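Local atomic coordinates of oligogalacturonate lyase (Vibrio parahaemolyticus RIMD 2210633, PDB entry 3C5M), a protein that probably cleaves pectin-derived oligogalacturonides by beta-elimination, with a seven-bladed beta-propeller fold that binds a manganese ion. Residues 217-222 and 226-231; 197-202 and 270-275. All blocks are in the same frame, centred on the assembly; numbering follows the deposited sequence.

Following the chain from the N terminus, residues 197-202 come first, turning between strands 190-196 and 202-207. The chain then runs through strand 202-207 to 217-222 and, after a three-residue connection, returns as 226-231, so contact 1 closes a short hairpin, the outer pair of strands of a four-stranded sheet. Strands 238-245, 252-258 and 264-269 of the next sheet follow before 270-275 comes back beside 197-202. Contact 2 thus closes a much longer loop, inside which contact 1 is nested. The first contact lies within one propeller blade, whereas the second bridges two successive blades. They also meet directly: Leu220 packs on Thr202, and Arg229 on Leu274.

Contact 1 of 2, residues 217-222 and 226-231; sequences RMWLVN and SNVRKI
Leu220 and Arg229 meet on one face of a two-stranded antiparallel pairing, while Trp219 and Lys230 lie on the other. The aliphatic part of Arg229 crosses Leu220, with CD 3.7 Å from Leu220 CB. A bend at chi2 (82°) turns the Arg229 chain over its neighbour, and Leu220 CD2 lies above one face of the guanidinium, toward its rim. Arginine suits this half-exposed place because its methylenes cover a leucine while its charged end reaches the loop, where Arg229 NH2 makes a weak hydrogen bond of 2.7 Å to Asn227 O.

On the opposite face the Trp219 indole lies across the partner strand, Lys230 CA standing over it near the rim. Trp219 CZ3 touches Val228 CG1 at 3.6 Å, and Val228 CG2 runs beside Val221 CG2, the two valines pointing the same way. Trp219 NE1 donates a hydrogen bond to Ala216 O, and the ring also meets Phe205 and His207 of strand 202-207.

These strands form the outer hairpin of a beta-propeller blade. Leu220 and Arg229 are its hydrogen-bonded pair, joined by Leu220 N to Arg229 O (2.9 Å) and Arg229 N to Leu220 O (3.0 Å); Trp219 and Lys230 are the non-hydrogen-bonded pair. Asn222 N donates to Ser226 O near the turn.

Toward the other end Ile231 N donates to Met218 O, and Ile231 CD1 approaches Leu220 CD1 at 3.8 Å. The selenomethionine Met218 meets Ile231 through CB, while its end leads away, and the side chain also touches Cys240 and Tyr254 of the following sheet, whose Met252 touches both Leu220 and Ile231.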
loop_
_atom_site.group_PDB
_atom_site.type_symbol
_atom_site.label_atom_id
_atom_site.label_comp_id
_atom_site.label_asym_id
_atom_site.label_seq_id
_atom_site.Cartn_x
_atom_site.Cartn_y
_atom_site.Cartn_z
ATOM N N ARG A 217 -5.870 -4.942 16.546
ATOM C CA ARG A 217 -5.197 -3.949 15.722
ATOM C C ARG A 217 -6.179 -3.015 15.037
ATOM O O ARG A 217 -5.833 -1.892 14.694
ATOM C CB ARG A 217 -4.305 -4.621 14.683
ATOM C CG ARG A 217 -4.950 -5.730 13.874
ATOM C CD ARG A 217 -4.281 -5.776 12.504
ATOM N NE ARG A 217 -2.839 -5.560 12.613
ATOM C CZ ARG A 217 -2.078 -5.030 11.660
ATOM N NH1 ARG A 217 -2.620 -4.654 10.514
ATOM N NH2 ARG A 217 -0.775 -4.868 11.855
HETATM N N MSE A 218 -7.407 -3.480 14.847
HETATM C CA MSE A 218 -8.428 -2.673 14.204
HETATM C C MSE A 218 -8.762 -1.464 15.069
HETATM O O MSE A 218 -9.711 -1.505 15.847
HETATM C CB MSE A 218 -9.701 -3.504 13.993
HETATM C CG MSE A 218 -9.544 -4.785 13.146
HETATM SE SE MSE A 218 -9.278 -4.471 11.231
HETATM C CE MSE A 218 -7.336 -4.484 11.285
ATOM N N TRP A 219 -7.995 -0.389 14.952
ATOM C CA TRP A 219 -8.291 0.794 15.745
ATOM C C TRP A 219 -8.734 1.998 14.928
ATOM O O TRP A 219 -8.445 2.101 13.733
ATOM C CB TRP A 219 -7.096 1.186 16.603
ATOM C CG TRP A 219 -6.866 0.280 17.744
ATOM C CD1 TRP A 219 -6.111 -0.850 17.757
ATOM C CD2 TRP A 219 -7.398 0.426 19.060
ATOM N NE1 TRP A 219 -6.131 -1.417 19.007
ATOM C CE2 TRP A 219 -6.914 -0.651 19.828
ATOM C CE3 TRP A 219 -8.233 1.369 19.669
ATOM C CZ2 TRP A 219 -7.239 -0.816 21.172
ATOM C CZ3 TRP A 219 -8.558 1.205 21.008
ATOM C CH2 TRP A 219 -8.060 0.121 21.743
ATOM N N LEU A 220 -9.438 2.907 15.598
ATOM C CA LEU A 220 -9.960 4.137 14.989
ATOM C C LEU A 220 -9.896 5.263 16.023
ATOM O O LEU A 220 -9.985 5.018 17.219
ATOM C CB LEU A 220 -11.412 3.925 14.534
ATOM C CG LEU A 220 -11.742 4.197 13.067
ATOM C CD1 LEU A 220 -10.872 3.312 12.189
ATOM C CD2 LEU A 220 -13.227 3.933 12.792
ATOM N N VAL A 221 -9.722 6.493 15.563
ATOM C CA VAL A 221 -9.650 7.633 16.467
ATOM C C VAL A 221 -9.935 8.903 15.669
ATOM O O VAL A 221 -9.595 8.978 14.491
ATOM C CB VAL A 221 -8.256 7.741 17.116
ATOM C CG1 VAL A 221 -7.187 7.862 16.044
ATOM C CG2 VAL A 221 -8.209 8.942 18.034
ATOM N N ASN A 222 -10.557 9.897 16.293
ATOM C CA ASN A 222 -10.860 11.124 15.573
ATOM C C ASN A 222 -9.664 12.036 15.406
ATOM O O ASN A 222 -8.685 11.927 16.138
ATOM C CB ASN A 222 -11.993 11.871 16.247
ATOM C CG ASN A 222 -13.300 11.158 16.099
ATOM O OD1 ASN A 222 -13.712 10.425 16.986
ATOM N ND2 ASN A 222 -13.954 11.343 14.959
ATOM N N SER A 226 -9.788 12.283 20.155
ATOM C CA SER A 226 -10.719 11.583 21.036
ATOM C C SER A 226 -11.468 10.444 20.372
ATOM O O SER A 226 -11.395 10.247 19.158
ATOM C CB SER A 226 -11.744 12.562 21.596
ATOM O OG SER A 226 -12.590 13.006 20.553
ATOM N N ASN A 227 -12.212 9.719 21.203
ATOM C CA ASN A 227 -13.015 8.577 20.778
ATOM C C ASN A 227 -12.184 7.417 20.243
ATOM O O ASN A 227 -12.538 6.794 19.241
ATOM C CB ASN A 227 -14.045 8.999 19.723
ATOM C CG ASN A 227 -15.381 9.400 20.331
ATOM O OD1 ASN A 227 -16.331 9.715 19.614
ATOM N ND2 ASN A 227 -15.460 9.388 21.655
ATOM N N VAL A 228 -11.074 7.133 20.913
ATOM C CA VAL A 228 -10.219 6.029 20.513
ATOM C C VAL A 228 -11.011 4.747 20.762
ATOM O O VAL A 228 -11.379 4.448 21.896
ATOM C CB VAL A 228 -8.909 6.005 21.344
ATOM C CG1 VAL A 228 -8.072 4.789 20.986
ATOM C CG2 VAL A 228 -8.116 7.271 21.093
ATOM N N ARG A 229 -11.285 4.000 19.700
ATOM C CA ARG A 229 -12.037 2.763 19.830
ATOM C C ARG A 229 -11.589 1.661 18.877
ATOM O O ARG A 229 -10.897 1.918 17.900
ATOM C CB ARG A 229 -13.540 3.035 19.655
ATOM C CG ARG A 229 -13.932 4.207 18.744
ATOM C CD ARG A 229 -13.920 3.827 17.288
ATOM N NE ARG A 229 -14.790 4.666 16.452
ATOM C CZ ARG A 229 -14.607 5.963 16.204
ATOM N NH1 ARG A 229 -15.463 6.607 15.426
ATOM N NH2 ARG A 229 -13.580 6.617 16.734
ATOM N N LYS A 230 -11.977 0.428 19.170
ATOM C CA LYS A 230 -11.601 -0.687 18.320
ATOM C C LYS A 230 -12.723 -0.980 17.333
ATOM O O LYS A 230 -13.884 -1.023 17.711
ATOM C CB LYS A 230 -11.293 -1.913 19.177
ATOM C CG LYS A 230 -12.345 -2.205 20.216
ATOM C CD LYS A 230 -12.026 -3.473 20.990
ATOM C CE LYS A 230 -10.695 -3.368 21.708
ATOM N NZ LYS A 230 -10.357 -4.643 22.390
ATOM N N ILE A 231 -12.362 -1.165 16.067
ATOM C CA ILE A 231 -13.320 -1.433 14.997
ATOM C C ILE A 231 -14.221 -2.637 15.280
ATOM O O ILE A 231 -15.435 -2.587 15.062
ATOM C CB ILE A 231 -12.577 -1.658 13.646
ATOM C CG1 ILE A 231 -11.838 -0.383 13.244
ATOM C CG2 ILE A 231 -13.562 -2.071 12.559
ATOM C CD1 ILE A 231 -11.035 -0.500 11.974
#

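Contact 2 of 2, residues 197-202 and 270-275; sequences PFDDST and NPETLE
Glu272 brings its carboxylate up to Asp199 from the neighbouring loop, Glu272 OE2 lying 4.1 Å from Asp199 OD2. Thr202 OG1 is the other near neighbour of Glu272 OE2, at 4.3 Å. Two acids this close would be expected to disfavour each other if both are charged. Arg196 probably eases this: the Glu272 side chain also touches Arg196, and Asp199 OD2 forms a long, weak ion pair with Arg196 NE.

One shell further out, Asp199 is held by Thr202. Asp199 has CG anti to the backbone N (chi1 172°), which brings OD2 within reach of the threonine hydroxyl, and Thr202 OG1 donates to Asp199 OD2 over 2.7 Å. The backbone closes the same turn, Thr202 N donating to Asp199 O at 3.1 Å.

On the other side Asn270 fixes the backbone from which Glu272 springs, the glutamate chain bending at chi2 (-67°) as its end comes nearer to Asp199. Asn270 OD1 accepts Glu272 N in the carbonyl plane at 2.8 Å and Thr273 N from above that plane at 2.7 Å. Asparagine suits the place because its short side-chain carbonyl can reach back to the N-H groups two and three residues on. Pro271, between Asn270 and Glu272 in the chain, has a ring that restricts the backbone and packs against Trp245 and Arg196.

The arrangement is thus a type I beta turn facing an Asx turn, two compact strand connections brought together where successive blades of a beta-propeller adjoin.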
loop_
_atom_site.group_PDB
_atom_site.type_symbol
_atom_site.label_atom_id
_atom_site.label_comp_id
_atom_site.label_asym_id
_atom_site.label_seq_id
_atom_site.Cartn_x
_atom_site.Cartn_y
_atom_site.Cartn_z
ATOM N N PRO A 197 -10.912 7.911 3.843
ATOM C CA PRO A 197 -11.097 8.586 2.559
ATOM C C PRO A 197 -11.743 9.970 2.594
ATOM O O PRO A 197 -11.035 10.963 2.755
ATOM C CB PRO A 197 -11.877 7.564 1.755
ATOM C CG PRO A 197 -11.158 6.308 2.147
ATOM C CD PRO A 197 -11.014 6.453 3.662
ATOM N N PHE A 198 -13.053 10.091 2.458
ATOM C CA PHE A 198 -13.590 11.450 2.470
ATOM C C PHE A 198 -14.163 11.869 3.808
ATOM O O PHE A 198 -15.333 12.235 3.914
ATOM C CB PHE A 198 -14.631 11.606 1.380
ATOM C CG PHE A 198 -14.101 11.334 0.012
ATOM C CD1 PHE A 198 -13.943 10.031 -0.439
ATOM C CD2 PHE A 198 -13.748 12.381 -0.825
ATOM C CE1 PHE A 198 -13.442 9.783 -1.714
ATOM C CE2 PHE A 198 -13.249 12.144 -2.093
ATOM C CZ PHE A 198 -13.095 10.845 -2.542
ATOM N N ASP A 199 -13.305 11.840 4.822
ATOM C CA ASP A 199 -13.703 12.175 6.171
ATOM C C ASP A 199 -12.490 12.395 7.070
ATOM O O ASP A 199 -12.071 11.488 7.779
ATOM C CB ASP A 199 -14.578 11.042 6.714
ATOM C CG ASP A 199 -14.901 11.201 8.181
ATOM O OD1 ASP A 199 -14.959 12.350 8.671
ATOM O OD2 ASP A 199 -15.112 10.166 8.844
ATOM N N ASP A 200 -11.933 13.602 7.045
ATOM C CA ASP A 200 -10.763 13.927 7.862
ATOM C C ASP A 200 -11.016 13.706 9.341
ATOM O O ASP A 200 -10.092 13.712 10.152
ATOM C CB ASP A 200 -10.351 15.377 7.648
ATOM C CG ASP A 200 -9.973 15.660 6.224
ATOM O OD1 ASP A 200 -9.626 16.823 5.926
ATOM O OD2 ASP A 200 -10.021 14.720 5.398
ATOM N N SER A 201 -12.277 13.517 9.693
ATOM C CA SER A 201 -12.640 13.293 11.078
ATOM C C SER A 201 -12.052 12.008 11.654
ATOM O O SER A 201 -11.536 11.993 12.777
ATOM C CB SER A 201 -14.156 13.232 11.205
ATOM O OG SER A 201 -14.521 12.676 12.455
ATOM N N THR A 202 -12.141 10.941 10.866
ATOM C CA THR A 202 -11.677 9.608 11.247
ATOM C C THR A 202 -10.277 9.239 10.746
ATOM O O THR A 202 -9.949 9.474 9.594
ATOM C CB THR A 202 -12.652 8.558 10.716
ATOM O OG1 THR A 202 -13.994 8.994 10.970
ATOM C CG2 THR A 202 -12.410 7.217 11.390
ATOM N N ASN A 270 -18.335 -0.703 9.144
ATOM C CA ASN A 270 -18.883 0.638 8.946
ATOM C C ASN A 270 -18.131 1.617 9.857
ATOM O O ASN A 270 -18.178 1.474 11.073
ATOM C CB ASN A 270 -20.369 0.637 9.304
ATOM C CG ASN A 270 -21.038 1.963 9.021
ATOM O OD1 ASN A 270 -20.622 3.004 9.526
ATOM N ND2 ASN A 270 -22.088 1.930 8.212
ATOM N N PRO A 271 -17.441 2.627 9.285
ATOM C CA PRO A 271 -16.681 3.612 10.069
ATOM C C PRO A 271 -17.490 4.431 11.077
ATOM O O PRO A 271 -16.964 4.861 12.111
ATOM C CB PRO A 271 -16.034 4.477 8.994
ATOM C CG PRO A 271 -17.012 4.410 7.882
ATOM C CD PRO A 271 -17.387 2.958 7.851
ATOM N N GLU A 272 -18.770 4.637 10.772
ATOM C CA GLU A 272 -19.665 5.401 11.636
ATOM C C GLU A 272 -20.420 4.507 12.627
ATOM O O GLU A 272 -20.321 4.690 13.838
ATOM C CB GLU A 272 -20.655 6.199 10.775
ATOM C CG GLU A 272 -20.020 7.357 9.999
ATOM C CD GLU A 272 -19.503 8.463 10.911
ATOM O OE1 GLU A 272 -20.329 9.133 11.571
ATOM O OE2 GLU A 272 -18.269 8.662 10.981
ATOM N N THR A 273 -21.161 3.535 12.103
ATOM C CA THR A 273 -21.940 2.604 12.915
ATOM C C THR A 273 -21.070 1.637 13.718
ATOM O O THR A 273 -21.512 1.075 14.720
ATOM C CB THR A 273 -22.874 1.775 12.027
ATOM O OG1 THR A 273 -23.724 2.655 11.291
ATOM C CG2 THR A 273 -23.725 0.848 12.854
ATOM N N LEU A 274 -19.831 1.456 13.273
ATOM C CA LEU A 274 -18.885 0.544 13.911
ATOM C C LEU A 274 -19.437 -0.874 13.975
ATOM O O LEU A 274 -19.161 -1.621 14.909
ATOM C CB LEU A 274 -18.500 1.022 15.316
ATOM C CG LEU A 274 -17.313 1.993 15.448
ATOM C CD1 LEU A 274 -17.671 3.366 14.882
ATOM C CD2 LEU A 274 -16.928 2.116 16.922
ATOM N N GLU A 275 -20.214 -1.245 12.967
ATOM C CA GLU A 275 -20.775 -2.579 12.917
ATOM C C GLU A 275 -20.136 -3.354 11.772
ATOM O O GLU A 275 -20.191 -2.934 10.617
ATOM C CB GLU A 275 -22.277 -2.506 12.713
ATOM C CG GLU A 275 -22.680 -1.967 11.377
ATOM C CD GLU A 275 -23.982 -2.565 10.920
ATOM O OE1 GLU A 275 -25.017 -2.297 11.562
ATOM O OE2 GLU A 275 -23.962 -3.323 9.927
#